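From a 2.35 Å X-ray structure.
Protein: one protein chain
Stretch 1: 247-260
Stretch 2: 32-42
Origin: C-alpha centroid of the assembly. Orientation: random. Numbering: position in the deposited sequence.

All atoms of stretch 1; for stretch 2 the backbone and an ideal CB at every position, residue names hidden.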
# COMPACT_ATOMS: atom_id res chain seq x y z
N GLY A 247 4.16 12.54 9.29
CA GLY A 247 3.44 11.86 10.35
C GLY A 247 4.02 12.24 11.69
O GLY A 247 3.31 12.60 12.62
N ARG A 248 5.34 12.18 11.78
CA ARG A 248 6.05 12.52 13.00
C ARG A 248 5.78 13.97 13.41
O ARG A 248 5.56 14.26 14.58
CB ARG A 248 7.56 12.30 12.80
CG ARG A 248 8.43 12.83 13.93
CD ARG A 248 9.88 12.41 13.78
NE ARG A 248 10.57 13.04 12.65
CZ ARG A 248 10.89 14.33 12.59
NH1 ARG A 248 10.60 15.14 13.60
NH2 ARG A 248 11.52 14.80 11.52
N LYS A 249 5.77 14.87 12.43
CA LYS A 249 5.53 16.28 12.69
C LYS A 249 4.11 16.55 13.17
O LYS A 249 3.88 17.45 13.97
CB LYS A 249 5.82 17.12 11.44
CG LYS A 249 7.30 17.30 11.12
CD LYS A 249 8.03 18.02 12.25
CE LYS A 249 9.34 18.65 11.77
NZ LYS A 249 10.28 17.67 11.17
N CYS A 250 3.15 15.78 12.67
CA CYS A 250 1.77 15.98 13.09
C CYS A 250 1.63 15.65 14.56
O CYS A 250 1.14 16.47 15.35
CB CYS A 250 0.83 15.09 12.27
SG CYS A 250 0.42 15.73 10.65
N ILE A 251 2.06 14.45 14.94
CA ILE A 251 1.98 14.02 16.33
C ILE A 251 2.72 15.00 17.23
O ILE A 251 2.21 15.45 18.25
CB ILE A 251 2.60 12.61 16.50
CG1 ILE A 251 1.73 11.57 15.79
CG2 ILE A 251 2.75 12.27 17.97
CD1 ILE A 251 0.33 11.44 16.36
N GLU A 252 3.94 15.34 16.82
CA GLU A 252 4.80 16.24 17.56
C GLU A 252 4.17 17.61 17.80
O GLU A 252 4.32 18.19 18.86
CB GLU A 252 6.09 16.40 16.78
CG GLU A 252 7.21 17.06 17.52
CD GLU A 252 8.51 16.95 16.75
OE1 GLU A 252 8.96 15.81 16.49
OE2 GLU A 252 9.07 18.01 16.39
N LEU A 253 3.45 18.12 16.80
CA LEU A 253 2.82 19.43 16.91
C LEU A 253 1.53 19.37 17.73
O LEU A 253 1.24 20.27 18.50
CB LEU A 253 2.52 19.98 15.51
CG LEU A 253 1.81 21.33 15.42
CD1 LEU A 253 2.63 22.39 16.14
CD2 LEU A 253 1.63 21.71 13.95
N LEU A 254 0.77 18.30 17.55
CA LEU A 254 -0.48 18.14 18.28
C LEU A 254 -0.24 17.87 19.76
O LEU A 254 -0.96 18.37 20.62
CB LEU A 254 -1.31 17.00 17.68
CG LEU A 254 -2.67 16.77 18.34
CD1 LEU A 254 -3.50 18.05 18.27
CD2 LEU A 254 -3.39 15.63 17.65
N VAL A 255 0.79 17.08 20.06
CA VAL A 255 1.11 16.77 21.45
C VAL A 255 1.49 18.06 22.18
O VAL A 255 1.14 18.24 23.35
CB VAL A 255 2.27 15.75 21.55
CG1 VAL A 255 2.73 15.63 23.00
CG2 VAL A 255 1.82 14.39 21.04
N ALA A 256 2.19 18.95 21.49
CA ALA A 256 2.59 20.21 22.09
C ALA A 256 1.36 21.08 22.35
O ALA A 256 1.26 21.72 23.39
CB ALA A 256 3.56 20.94 21.18
N ILE A 257 0.42 21.08 21.41
CA ILE A 257 -0.79 21.87 21.55
C ILE A 257 -1.66 21.32 22.68
O ILE A 257 -2.20 22.06 23.49
CB ILE A 257 -1.62 21.87 20.25
CG1 ILE A 257 -0.81 22.53 19.13
CG2 ILE A 257 -2.93 22.62 20.46
CD1 ILE A 257 -1.50 22.49 17.78
N VAL A 258 -1.78 20.00 22.71
CA VAL A 258 -2.58 19.33 23.72
C VAL A 258 -2.03 19.59 25.13
O VAL A 258 -2.79 19.72 26.08
CB VAL A 258 -2.64 17.80 23.47
CG1 VAL A 258 -3.18 17.08 24.70
CG2 VAL A 258 -3.53 17.52 22.27
N GLU A 259 -0.71 19.67 25.25
CA GLU A 259 -0.08 19.89 26.54
C GLU A 259 0.15 21.36 26.92
O GLU A 259 0.98 21.66 27.77
CB GLU A 259 1.23 19.10 26.61
CG GLU A 259 1.02 17.61 26.34
CD GLU A 259 2.28 16.78 26.52
OE1 GLU A 259 3.39 17.36 26.46
OE2 GLU A 259 2.15 15.55 26.71
N GLY A 260 -0.60 22.25 26.28
CA GLY A 260 -0.51 23.67 26.59
C GLY A 260 0.72 24.48 26.19
O GLY A 260 0.78 25.67 26.48
N UNK A 32 4.50 5.13 16.10
CA UNK A 32 5.80 5.03 16.74
C UNK A 32 6.22 6.31 17.44
O UNK A 32 6.86 6.27 18.48
CB UNK A 32 6.86 4.64 15.70
N UNK A 33 5.86 7.44 16.85
CA UNK A 33 6.18 8.74 17.42
C UNK A 33 5.35 9.00 18.67
O UNK A 33 5.87 9.46 19.68
CB UNK A 33 5.95 9.85 16.39
N UNK A 34 4.06 8.71 18.59
CA UNK A 34 3.17 8.89 19.72
C UNK A 34 3.67 8.01 20.85
O UNK A 34 3.86 8.48 21.98
CB UNK A 34 1.72 8.56 19.35
N UNK A 35 3.90 6.74 20.54
CA UNK A 35 4.39 5.80 21.54
C UNK A 35 5.61 6.29 22.29
O UNK A 35 5.71 6.12 23.51
CB UNK A 35 4.72 4.46 20.87
N UNK A 36 6.54 6.92 21.58
CA UNK A 36 7.76 7.42 22.21
C UNK A 36 7.47 8.46 23.30
O UNK A 36 8.23 8.59 24.25
CB UNK A 36 8.68 8.03 21.15
N UNK A 37 6.37 9.19 23.16
CA UNK A 37 6.00 10.18 24.15
C UNK A 37 4.75 9.73 24.92
O UNK A 37 3.97 10.54 25.41
CB UNK A 37 5.76 11.54 23.48
N UNK A 38 4.57 8.41 24.98
CA UNK A 38 3.46 7.79 25.69
C UNK A 38 2.04 8.07 25.20
O UNK A 38 1.09 8.07 25.99
CB UNK A 38 3.54 8.22 27.16
N UNK A 39 1.88 8.30 23.91
CA UNK A 39 0.55 8.53 23.37
C UNK A 39 0.18 7.38 22.44
O UNK A 39 1.05 6.66 21.96
CB UNK A 39 0.48 9.87 22.63
N UNK A 40 -1.12 7.19 22.22
CA UNK A 40 -1.60 6.15 21.32
C UNK A 40 -2.45 6.85 20.28
O UNK A 40 -3.05 7.89 20.55
CB UNK A 40 -2.38 5.06 22.06
N UNK A 41 -2.49 6.28 19.08
CA UNK A 41 -3.32 6.82 18.01
C UNK A 41 -4.57 5.97 18.04
O UNK A 41 -4.50 4.75 18.07
CB UNK A 41 -2.63 6.79 16.65
N UNK A 42 -5.73 6.62 18.06
CA UNK A 42 -6.98 5.89 18.09
C UNK A 42 -7.73 6.05 16.78
O UNK A 42 -8.32 7.09 16.51
CB UNK A 42 -7.85 6.36 19.26

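Position 32 lies on a helix, and nothing of stretch 1 comes within 5.5 Å of its ideal CB, so stretch 1 sets no constraint; the residue is Arg32, which makes no contact across the stretches.

At position 33 the CA-to-CB bond points toward stretch 1, with the ideal CB 4.3 Å from both Arg248 CA and Ile251 CG2. Beyond it run the aliphatic part of Arg248 and the carboxylate of Glu252. A medium or long flexible chain would suit, apolar or polar. It is Glu33: chi1 and chi2 are both m, and its CD packs 3.3 Å from Arg248 CG. This is contact with the methylene part of the arginine; the Arg248 guanidinium instead turns to its own helix, where NH1 makes a weak hydrogen bond, part of a salt bridge, to Glu252 OE1 at 3.4 Å. The like charges Glu33 OE1 and Glu252 OE1 are 4.4 Å apart.

At position 34 CA-to-CB points sideways, and the ideal CB is already 4.1 Å from Ile251 CG2. Small apolar residues fit readily. Ala34 occupies it; Ile251 CG2 also lies 3.8 Å from Ala34 CA, so the methyl rests against the helix backbone.

Positions 35 and 36 are out of reach, and stretch 1 cannot select among residues there; they are Gly35 and Ala36.

Position 37 points toward Val255, its ideal CB 5.1 Å from Val255 CG1. A modest apolar chain would close the gap. Val37 (chi1 m) does so, with CG2 4.3 Å from Val255 CG2.

Position 38 has phi/psi of 63/30, a left-handed conformation in which glycine, asparagine and aspartate are common. It is Asn38, out of reach of stretch 1.

Position 39 points toward stretch 1, with the ideal CB 5.0 Å from Val255 CG2. The valine methyls offer an apolar surface, and the Glu259 carboxylate, farther along, offers an acceptor. A long apolar residue could use the first; an aromatic chain ending in a donor could use both. Tyr39 does. Val255 CG2 sits over one ring face, 4.2 Å from the ring centroid and 11° off the normal, a CH-pi contact, while Tyr39 OH donates a hydrogen bond to Glu259 OE2 at 2.8 Å, near the ring plane.

Position 40 begins a strand and is out of reach: Phe40. At position 41 CB points sideways with Ile251 CD1 beyond, favouring a branched apolar chain; Val41 (chi1 t) brings CG2 to 4.3 Å from Ile251 CD1. Position 42, Leu42, makes no contact.

Stretch 2 (32-42) REAGAVNYFVL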
# COMPACT_ATOMS: atom_id res chain seq x y z
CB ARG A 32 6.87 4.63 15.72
CG ARG A 32 6.66 3.25 15.17
CD ARG A 32 7.88 2.75 14.43
NE ARG A 32 8.03 1.32 14.66
CZ ARG A 32 8.46 0.79 15.81
NH1 ARG A 32 8.80 1.56 16.82
NH2 ARG A 32 8.51 -0.52 15.94
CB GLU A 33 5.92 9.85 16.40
CG GLU A 33 7.09 10.08 15.47
CD GLU A 33 8.34 10.49 16.23
OE1 GLU A 33 8.26 11.46 17.03
OE2 GLU A 33 9.39 9.84 16.02
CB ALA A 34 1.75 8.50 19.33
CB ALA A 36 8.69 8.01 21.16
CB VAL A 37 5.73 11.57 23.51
CG1 VAL A 37 7.01 12.13 22.93
CG2 VAL A 37 4.65 11.45 22.44
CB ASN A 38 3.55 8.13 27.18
CG ASN A 38 4.80 7.57 27.82
OD1 ASN A 38 4.99 6.36 27.86
ND2 ASN A 38 5.65 8.46 28.32
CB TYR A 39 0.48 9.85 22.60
CG TYR A 39 0.28 11.09 23.44
CD1 TYR A 39 1.33 11.66 24.16
CD2 TYR A 39 -0.97 11.71 23.51
CE1 TYR A 39 1.15 12.81 24.92
CE2 TYR A 39 -1.17 12.86 24.27
CZ TYR A 39 -0.11 13.41 24.97
OH TYR A 39 -0.30 14.55 25.72
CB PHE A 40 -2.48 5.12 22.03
CG PHE A 40 -1.74 4.20 22.96
CD1 PHE A 40 -1.47 4.59 24.27
CD2 PHE A 40 -1.33 2.94 22.55
CE1 PHE A 40 -0.81 3.74 25.15
CE2 PHE A 40 -0.67 2.08 23.42
CZ PHE A 40 -0.41 2.48 24.72
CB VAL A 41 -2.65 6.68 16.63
CG1 VAL A 41 -3.62 7.15 15.54
CG2 VAL A 41 -1.36 7.50 16.58
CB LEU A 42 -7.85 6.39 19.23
CG LEU A 42 -9.19 5.67 19.40
CD1 LEU A 42 -8.94 4.23 19.79
CD2 LEU A 42 -10.03 6.38 20.44
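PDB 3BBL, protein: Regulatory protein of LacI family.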